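Local coordinates for glycerol dehydrogenase (Schizosaccharomyces pombe, PDB 1TA9), which catalyses the NAD-dependent oxidation of glycerol to dihydroxyacetone, probably with zinc as cofactor, and takes part in glycerol assimilation, at residues P171-P176 with P208-I213; D182-L188 with S302-E307; A266-L271 with A297-S302. All blocks are in the same frame, centred on the assembly; numbering follows the deposited sequence.

Interaction 1: residues P171-P176 with P208-I213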
loop_
_atom_site.group_PDB
_atom_site.type_symbol
_atom_site.label_atom_id
_atom_site.label_comp_id
_atom_site.label_asym_id
_atom_site.label_seq_id
_atom_site.Cartn_x
_atom_site.Cartn_y
_atom_site.Cartn_z
ATOM N N PRO B 171 49.957 9.770 17.999
ATOM C CA PRO B 171 48.681 9.147 17.642
ATOM C C PRO B 171 48.109 8.491 18.895
ATOM O O PRO B 171 48.845 8.190 19.837
ATOM C CB PRO B 171 49.079 8.129 16.580
ATOM C CG PRO B 171 50.463 7.722 17.021
ATOM C CD PRO B 171 51.087 9.053 17.380
ATOM N N SER B 172 46.800 8.273 18.908
ATOM C CA SER B 172 46.156 7.667 20.062
ATOM C C SER B 172 45.351 6.439 19.674
ATOM O O SER B 172 44.824 6.353 18.564
ATOM C CB SER B 172 45.235 8.686 20.748
ATOM O OG SER B 172 44.267 9.197 19.840
ATOM N N ILE B 173 45.286 5.485 20.596
ATOM C CA ILE B 173 44.528 4.260 20.400
ATOM C C ILE B 173 43.595 4.163 21.606
ATOM O O ILE B 173 44.043 4.079 22.752
ATOM C CB ILE B 173 45.457 3.027 20.311
ATOM C CG1 ILE B 173 46.330 3.139 19.052
ATOM C CG2 ILE B 173 44.631 1.744 20.258
ATOM C CD1 ILE B 173 47.216 1.933 18.784
ATOM N N ILE B 174 42.295 4.189 21.332
ATOM C CA ILE B 174 41.270 4.159 22.372
ATOM C C ILE B 174 40.587 2.794 22.427
ATOM O O ILE B 174 40.051 2.320 21.425
ATOM C CB ILE B 174 40.215 5.250 22.094
ATOM C CG1 ILE B 174 40.907 6.606 21.895
ATOM C CG2 ILE B 174 39.221 5.328 23.240
ATOM C CD1 ILE B 174 41.641 7.140 23.124
ATOM N N CYS B 175 40.606 2.171 23.605
ATOM C CA CYS B 175 40.018 0.850 23.778
ATOM C C CYS B 175 38.934 0.833 24.845
ATOM O O CYS B 175 39.209 0.584 26.019
ATOM C CB CYS B 175 41.105 -0.155 24.156
ATOM S SG CYS B 175 42.597 -0.021 23.165
ATOM N N PRO B 176 37.682 1.100 24.452
ATOM C CA PRO B 176 36.592 1.096 25.427
ATOM C C PRO B 176 36.379 -0.308 25.992
ATOM O O PRO B 176 36.449 -1.293 25.256
ATOM C CB PRO B 176 35.400 1.598 24.613
ATOM C CG PRO B 176 35.707 1.122 23.233
ATOM C CD PRO B 176 37.185 1.408 23.099
ATOM N N PRO B 208 40.702 10.341 17.327
ATOM C CA PRO B 208 41.665 9.347 17.805
ATOM C C PRO B 208 41.981 8.507 16.571
ATOM O O PRO B 208 41.130 8.358 15.692
ATOM C CB PRO B 208 40.867 8.566 18.842
ATOM C CG PRO B 208 39.957 9.618 19.408
ATOM C CD PRO B 208 39.499 10.369 18.179
ATOM N N ASN B 209 43.182 7.951 16.502
ATOM C CA ASN B 209 43.566 7.186 15.328
ATOM C C ASN B 209 42.918 5.815 15.197
ATOM O O ASN B 209 42.519 5.415 14.103
ATOM C CB ASN B 209 45.087 7.074 15.283
ATOM C CG ASN B 209 45.759 8.432 15.376
ATOM O OD1 ASN B 209 45.806 9.043 16.447
ATOM N ND2 ASN B 209 46.258 8.923 14.250
ATOM N N LEU B 210 42.807 5.100 16.309
ATOM C CA LEU B 210 42.201 3.777 16.299
ATOM C C LEU B 210 41.297 3.549 17.498
ATOM O O LEU B 210 41.663 3.873 18.626
ATOM C CB LEU B 210 43.288 2.690 16.306
ATOM C CG LEU B 210 42.851 1.251 16.633
ATOM C CD1 LEU B 210 42.035 0.666 15.493
ATOM C CD2 LEU B 210 44.086 0.388 16.884
ATOM N N ILE B 211 40.104 3.021 17.239
ATOM C CA ILE B 211 39.177 2.658 18.308
ATOM C C ILE B 211 39.245 1.135 18.224
ATOM O O ILE B 211 38.931 0.546 17.191
ATOM C CB ILE B 211 37.745 3.172 18.053
ATOM C CG1 ILE B 211 37.603 4.625 18.535
ATOM C CG2 ILE B 211 36.757 2.348 18.866
ATOM C CD1 ILE B 211 38.670 5.581 18.056
ATOM N N PHE B 212 39.681 0.512 19.313
ATOM C CA PHE B 212 39.906 -0.931 19.374
ATOM C C PHE B 212 39.021 -1.531 20.461
ATOM O O PHE B 212 39.174 -1.213 21.640
ATOM C CB PHE B 212 41.399 -1.133 19.679
ATOM C CG PHE B 212 41.886 -2.549 19.553
ATOM C CD1 PHE B 212 41.369 -3.409 18.596
ATOM C CD2 PHE B 212 42.923 -2.997 20.367
ATOM C CE1 PHE B 212 41.880 -4.704 18.451
ATOM C CE2 PHE B 212 43.438 -4.282 20.229
ATOM C CZ PHE B 212 42.915 -5.138 19.269
ATOM N N ILE B 213 38.098 -2.399 20.057
ATOM C CA ILE B 213 37.155 -3.000 21.000
ATOM C C ILE B 213 37.180 -4.518 21.040
ATOM O O ILE B 213 37.036 -5.174 20.008
ATOM C CB ILE B 213 35.702 -2.585 20.661
ATOM C CG1 ILE B 213 35.596 -1.064 20.589
ATOM C CG2 ILE B 213 34.733 -3.144 21.709
ATOM C CD1 ILE B 213 34.240 -0.576 20.119
#
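Two neighbouring strands of a parallel sheet meet here, 172-176 and 210-213, their short axes 4.6 Å apart at closest and inclined by 28°. The backbone ladder comes first. Ile173 pairs with Leu210 and Ile174 with Ile211, and the bonds alternate in the parallel manner: Leu210 N gives to Ser172 O (3.3 Å), Ile174 N to Leu210 O (2.8 Å) and Phe212 N to Ile174 O (2.8 Å). CA-H...O contacts fill in between them, for instance Cys175 CA to Phe212 O at 3.1 Å. Ahead of the ladder a side chain takes over: Asn209 reaches back so that its OD1 accepts from Ser172 N (2.8 Å), while Asn209 N makes a weak bond to Ser172 O (3.1 Å).

The apolar contacts fall on the two sides of the sheet. On the Ile173 and Leu210 face, Ile173 CG2 touches Leu210 CD2 at 3.7 Å, and on this same side Cys175 SG adds a sulfur-aromatic contact at the edge of the Phe212 ring, 5.4 Å from its centroid. The Ile174 and Ile211 face has Ile174 CG1 on Pro208 CB at 3.6 Å, and further along Pro176 CG lies 3.4 Å from Ile213 CG1.

Both strands belong to the Rossmann-like nucleotide-binding domain of the iron-containing alcohol dehydrogenases. Strand 148-153 bonds to the far edge of 172-176, and strand 71-75 lies beyond 210-214. Helix 155-167 covers the Ile174 side, where Ile174 touches Met158, a residue of the probable NAD site; Phe212 packs edge-to-face on Phe79.

Interaction 2: residues D182-L188 with S302-E307. With K (potassium ion), chain J.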
loop_
_atom_site.group_PDB
_atom_site.type_symbol
_atom_site.label_atom_id
_atom_site.label_comp_id
_atom_site.label_asym_id
_atom_site.label_seq_id
_atom_site.Cartn_x
_atom_site.Cartn_y
_atom_site.Cartn_z
ATOM N N ASP B 182 29.097 6.993 23.174
ATOM C CA ASP B 182 29.769 7.067 21.878
ATOM C C ASP B 182 30.956 8.028 21.910
ATOM O O ASP B 182 31.341 8.592 20.887
ATOM C CB ASP B 182 28.784 7.495 20.778
ATOM C CG ASP B 182 28.004 8.748 21.141
ATOM O OD1 ASP B 182 28.528 9.564 21.924
ATOM O OD2 ASP B 182 26.870 8.926 20.633
ATOM N N ALA B 183 31.551 8.198 23.087
ATOM C CA ALA B 183 32.686 9.105 23.232
ATOM C C ALA B 183 33.982 8.582 22.610
ATOM O O ALA B 183 34.832 9.364 22.183
ATOM C CB ALA B 183 32.916 9.410 24.708
ATOM N N ALA B 184 34.123 7.263 22.552
ATOM C CA ALA B 184 35.332 6.635 22.027
ATOM C C ALA B 184 35.918 7.216 20.736
ATOM O O ALA B 184 37.087 7.591 20.689
ATOM C CB ALA B 184 35.091 5.129 21.857
ATOM N N THR B 185 35.108 7.303 19.691
ATOM C CA THR B 185 35.590 7.787 18.400
ATOM C C THR B 185 35.702 9.291 18.214
ATOM O O THR B 185 36.293 9.740 17.233
ATOM C CB THR B 185 34.680 7.305 17.259
ATOM O OG1 THR B 185 33.442 8.025 17.322
ATOM C CG2 THR B 185 34.403 5.810 17.380
ATOM N N SER B 186 35.152 10.072 19.138
ATOM C CA SER B 186 35.140 11.522 18.975
ATOM C C SER B 186 36.405 12.317 19.259
ATOM O O SER B 186 37.302 11.879 19.986
ATOM C CB SER B 186 33.995 12.126 19.790
ATOM O OG SER B 186 34.321 12.165 21.164
ATOM N N SER B 187 36.439 13.509 18.677
ATOM C CA SER B 187 37.547 14.442 18.825
ATOM C C SER B 187 37.223 15.380 19.977
ATOM O O SER B 187 37.916 16.374 20.191
ATOM C CB SER B 187 37.705 15.271 17.552
ATOM O OG SER B 187 37.750 14.447 16.405
ATOM N N LEU B 188 36.157 15.067 20.706
ATOM C CA LEU B 188 35.726 15.900 21.823
ATOM C C LEU B 188 36.188 15.374 23.170
ATOM O O LEU B 188 36.617 14.229 23.305
ATOM C CB LEU B 188 34.199 16.005 21.872
ATOM C CG LEU B 188 33.359 16.200 20.609
ATOM C CD1 LEU B 188 31.943 16.566 21.035
ATOM C CD2 LEU B 188 33.941 17.289 19.737
ATOM N N SER B 302 27.014 5.545 16.219
ATOM C CA SER B 302 26.606 6.679 17.026
ATOM C C SER B 302 27.716 7.734 17.049
ATOM O O SER B 302 27.448 8.934 16.969
ATOM C CB SER B 302 26.268 6.217 18.440
ATOM O OG SER B 302 25.651 7.265 19.160
ATOM N N GLY B 303 28.962 7.276 17.132
ATOM C CA GLY B 303 30.094 8.185 17.158
ATOM C C GLY B 303 30.233 9.028 15.904
ATOM O O GLY B 303 30.249 10.254 15.979
ATOM N N LEU B 304 30.334 8.383 14.747
ATOM C CA LEU B 304 30.468 9.114 13.491
ATOM C C LEU B 304 29.179 9.856 13.158
ATOM O O LEU B 304 29.209 10.928 12.552
ATOM C CB LEU B 304 30.798 8.158 12.344
ATOM C CG LEU B 304 32.144 7.438 12.380
ATOM C CD1 LEU B 304 32.225 6.479 11.192
ATOM C CD2 LEU B 304 33.270 8.462 12.331
ATOM N N GLY B 305 28.052 9.272 13.556
ATOM C CA GLY B 305 26.754 9.871 13.295
ATOM C C GLY B 305 26.521 11.181 14.020
ATOM O O GLY B 305 25.899 12.091 13.476
ATOM N N PHE B 306 27.014 11.292 15.249
ATOM C CA PHE B 306 26.825 12.524 16.002
ATOM C C PHE B 306 27.881 13.581 15.670
ATOM O O PHE B 306 27.551 14.750 15.484
ATOM C CB PHE B 306 26.788 12.228 17.516
ATOM C CG PHE B 306 28.083 12.489 18.240
ATOM C CD1 PHE B 306 28.488 13.790 18.531
ATOM C CD2 PHE B 306 28.888 11.431 18.650
ATOM C CE1 PHE B 306 29.676 14.031 19.222
ATOM C CE2 PHE B 306 30.077 11.664 19.341
ATOM C CZ PHE B 306 30.471 12.968 19.626
ATOM N N GLU B 307 29.143 13.180 15.569
ATOM C CA GLU B 307 30.196 14.151 15.288
ATOM C C GLU B 307 30.100 14.758 13.888
ATOM O O GLU B 307 30.417 15.937 13.691
ATOM C CB GLU B 307 31.581 13.524 15.497
ATOM C CG GLU B 307 32.714 14.545 15.456
ATOM C CD GLU B 307 34.061 13.980 15.888
ATOM O OE1 GLU B 307 35.030 14.764 15.970
ATOM O OE2 GLU B 307 34.162 12.761 16.145
HETATM K K K J . 24.634 10.342 20.965
HETATM O O HOH W 1 32.987 10.519 16.501
HETATM O O HOH W 2 23.750 12.440 19.753
#
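Asp182 takes a p rotamer that swings its carboxylate over the start of the 302-307 helical segment. Its OD2 binds the potassium ion at 2.7 Å and accepts a short bond, 2.5 Å, from the hydroxyl OG of Ser302, which is in the t rotamer. Asp232, Ser235 and Thr236 share that ion; Asp232 also binds the zinc, with His315 and His333.

Phe306 sits between rotamer wells, with chi1 at 99°, and this off-rotamer setting turns its ring to the loop: Ser186 CB lies 3.6 Å from Phe306 CZ, and Leu188 CD1 meets the ring edge at Phe306 CE1 (3.9 Å). The loop itself folds as a type I turn from Ala183 to Ser186, where Ser186 OG, in the p rotamer, bonds back to Ala183 O (3.0 Å). This is the cleft between the nucleotide-binding domain and the helical domain of the family: Ser186 and Leu188 are probable NAD ligands, and Asp182 probably binds substrate.

Gly303 lets the loop come close, with Thr185 OG1 3.4 Å from Gly303 CA, where a CB would clash. Glu307 is fully extended, so its carboxylate arrives at the turn's end: OE1 accepts from Ser187 OG (2.8 Å), though the position of that hydroxyl is less certain, and weakly from Ser187 N (3.3 Å). Glu307 OE2 takes a bond from a water, 2.6 Å away, that also lies 2.7 Å from Thr185 OG1.

Interaction 3: residues A266-L271 with A297-S302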
loop_
_atom_site.group_PDB
_atom_site.type_symbol
_atom_site.label_atom_id
_atom_site.label_comp_id
_atom_site.label_asym_id
_atom_site.label_seq_id
_atom_site.Cartn_x
_atom_site.Cartn_y
_atom_site.Cartn_z
ATOM N N ALA B 266 21.953 4.513 10.079
ATOM C CA ALA B 266 22.423 3.154 10.317
ATOM C C ALA B 266 22.296 2.849 11.803
ATOM O O ALA B 266 21.899 1.749 12.198
ATOM C CB ALA B 266 23.879 3.012 9.866
ATOM N N CYS B 267 22.630 3.836 12.623
ATOM C CA CYS B 267 22.540 3.691 14.072
ATOM C C CYS B 267 21.083 3.415 14.472
ATOM O O CYS B 267 20.785 2.418 15.129
ATOM C CB CYS B 267 23.031 4.974 14.744
ATOM S SG CYS B 267 23.086 4.903 16.542
ATOM N N LYS B 268 20.185 4.306 14.067
ATOM C CA LYS B 268 18.758 4.172 14.372
ATOM C C LYS B 268 18.208 2.810 13.941
ATOM O O LYS B 268 17.556 2.111 14.721
ATOM C CB LYS B 268 17.974 5.281 13.665
ATOM C CG LYS B 268 16.458 5.212 13.832
ATOM C CD LYS B 268 15.782 6.300 13.002
ATOM C CE LYS B 268 14.287 6.397 13.271
ATOM N NZ LYS B 268 13.558 5.179 12.838
ATOM N N ASP B 269 18.475 2.438 12.694
ATOM C CA ASP B 269 17.993 1.174 12.147
ATOM C C ASP B 269 18.520 -0.053 12.876
ATOM O O ASP B 269 17.784 -1.016 13.106
ATOM C CB ASP B 269 18.366 1.057 10.670
ATOM C CG ASP B 269 17.554 1.983 9.784
ATOM O OD1 ASP B 269 17.798 1.979 8.558
ATOM O OD2 ASP B 269 16.681 2.711 10.305
ATOM N N THR B 270 19.801 -0.026 13.224
ATOM C CA THR B 270 20.422 -1.154 13.916
ATOM C C THR B 270 19.836 -1.346 15.313
ATOM O O THR B 270 19.588 -2.477 15.750
ATOM C CB THR B 270 21.945 -0.955 14.008
ATOM O OG1 THR B 270 22.478 -0.853 12.682
ATOM C CG2 THR B 270 22.609 -2.129 14.724
ATOM N N LEU B 271 19.605 -0.244 16.016
ATOM C CA LEU B 271 19.039 -0.338 17.354
ATOM C C LEU B 271 17.625 -0.911 17.282
ATOM O O LEU B 271 17.247 -1.762 18.088
ATOM C CB LEU B 271 19.005 1.039 18.014
ATOM C CG LEU B 271 20.361 1.686 18.306
ATOM C CD1 LEU B 271 20.122 3.069 18.892
ATOM C CD2 LEU B 271 21.165 0.816 19.283
ATOM N N ALA B 297 26.823 -0.126 16.691
ATOM C CA ALA B 297 25.899 1.005 16.681
ATOM C C ALA B 297 26.205 1.988 17.811
ATOM O O ALA B 297 26.199 3.205 17.613
ATOM C CB ALA B 297 24.461 0.507 16.800
ATOM N N ASN B 298 26.478 1.451 18.995
ATOM C CA ASN B 298 26.775 2.274 20.161
ATOM C C ASN B 298 28.100 3.014 20.060
ATOM O O ASN B 298 28.264 4.087 20.638
ATOM C CB ASN B 298 26.822 1.406 21.425
ATOM C CG ASN B 298 25.448 1.015 21.923
ATOM O OD1 ASN B 298 24.439 1.260 21.264
ATOM N ND2 ASN B 298 25.404 0.395 23.097
ATOM N N THR B 299 29.048 2.431 19.338
ATOM C CA THR B 299 30.380 3.013 19.232
ATOM C C THR B 299 30.688 3.701 17.909
ATOM O O THR B 299 30.830 4.922 17.860
ATOM C CB THR B 299 31.445 1.930 19.492
ATOM O OG1 THR B 299 30.999 1.077 20.557
ATOM C CG2 THR B 299 32.766 2.569 19.904
ATOM N N LEU B 300 30.796 2.924 16.838
ATOM C CA LEU B 300 31.114 3.494 15.530
ATOM C C LEU B 300 30.002 4.342 14.919
ATOM O O LEU B 300 30.215 5.517 14.600
ATOM C CB LEU B 300 31.493 2.384 14.544
ATOM C CG LEU B 300 31.855 2.807 13.116
ATOM C CD1 LEU B 300 33.124 3.653 13.118
ATOM C CD2 LEU B 300 32.047 1.567 12.260
ATOM N N MET B 301 28.817 3.761 14.757
ATOM C CA MET B 301 27.708 4.489 14.146
ATOM C C MET B 301 27.284 5.722 14.936
ATOM O O MET B 301 27.193 6.827 14.392
ATOM C CB MET B 301 26.510 3.560 13.951
ATOM C CG MET B 301 26.772 2.399 13.005
ATOM S SD MET B 301 25.312 1.365 12.869
ATOM C CE MET B 301 25.959 -0.271 13.346
ATOM N N SER B 302 27.014 5.545 16.219
ATOM C CA SER B 302 26.606 6.679 17.026
ATOM C C SER B 302 27.716 7.734 17.049
ATOM O O SER B 302 27.448 8.934 16.969
ATOM C CB SER B 302 26.268 6.217 18.440
ATOM O OG SER B 302 25.651 7.265 19.160
#
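Met301 loses more surface than any other residue of this contact. Its CA-to-CB bond is directed toward helix 258-284, and the thioether lies along one turn of it: Met301 SD is 3.5 Å from Ala266 O, 3.7 Å from Ala266 CB and 3.7 Å from Cys267 N. Met301 CE ends 3.6 Å from Thr270 OG1; Thr270 OG1 in turn donates to Ala266 O of its own helix (2.7 Å).

Cys267 comes second. Cys267 CB rests 3.8 Å from Met301 CB, while the t rotamer carries Cys267 SG into the space between the helices, 3.7 Å from Ala297 O and 3.9 Å from Ser302 CB. The two short segments run nearly antiparallel, at 156°, with axes 9.2 Å apart, a pairing of consecutive helices within the all-helical domain of the iron-containing alcohol dehydrogenases. Helix 289-307 is irregular here: a pi-type turn at 297-301 is marked by the bond from Ser302 N to Ala297 O (2.8 Å).

Ala297 is the third main participant. It faces the partner where the backbones come nearest, its CA 5.0 Å from Cys267 CA, and its small CB is met by Thr270 CG2 at 3.8 Å and by Leu271 CD2 at 4.1 Å. Leu271 and Cys267 also touch Ala233 of helix 223-245. On another side, Ile258 of the second subunit packs on both Met301 and Thr270. The hydroxyl of Ser302 is engaged elsewhere, with Asp182 of the potassium site and with Thr236.

From the N terminus, the chain runs through 171-176 and then the loop 182-188, which opens interaction 2 before 208-213 returns to close interaction 1; these two therefore cross. They also touch, with Pro208 and Ile211 packing on Thr185. Past the sheet the chain enters the helical domain, where 266-271 pairs with 297-302. Interaction 3 thus closes a short helix-to-helix loop nested inside the long one that interaction 2 closes at 302-307. Ser302 belongs to both, on helix 289-307. Interaction 1 joins two adjacent strands of the nucleotide-binding sheet, interaction 3 joins two helices, and interaction 2 bridges the domains beside the metal ions. Thr299 packs on Ile213, linking interactions 1 and 3.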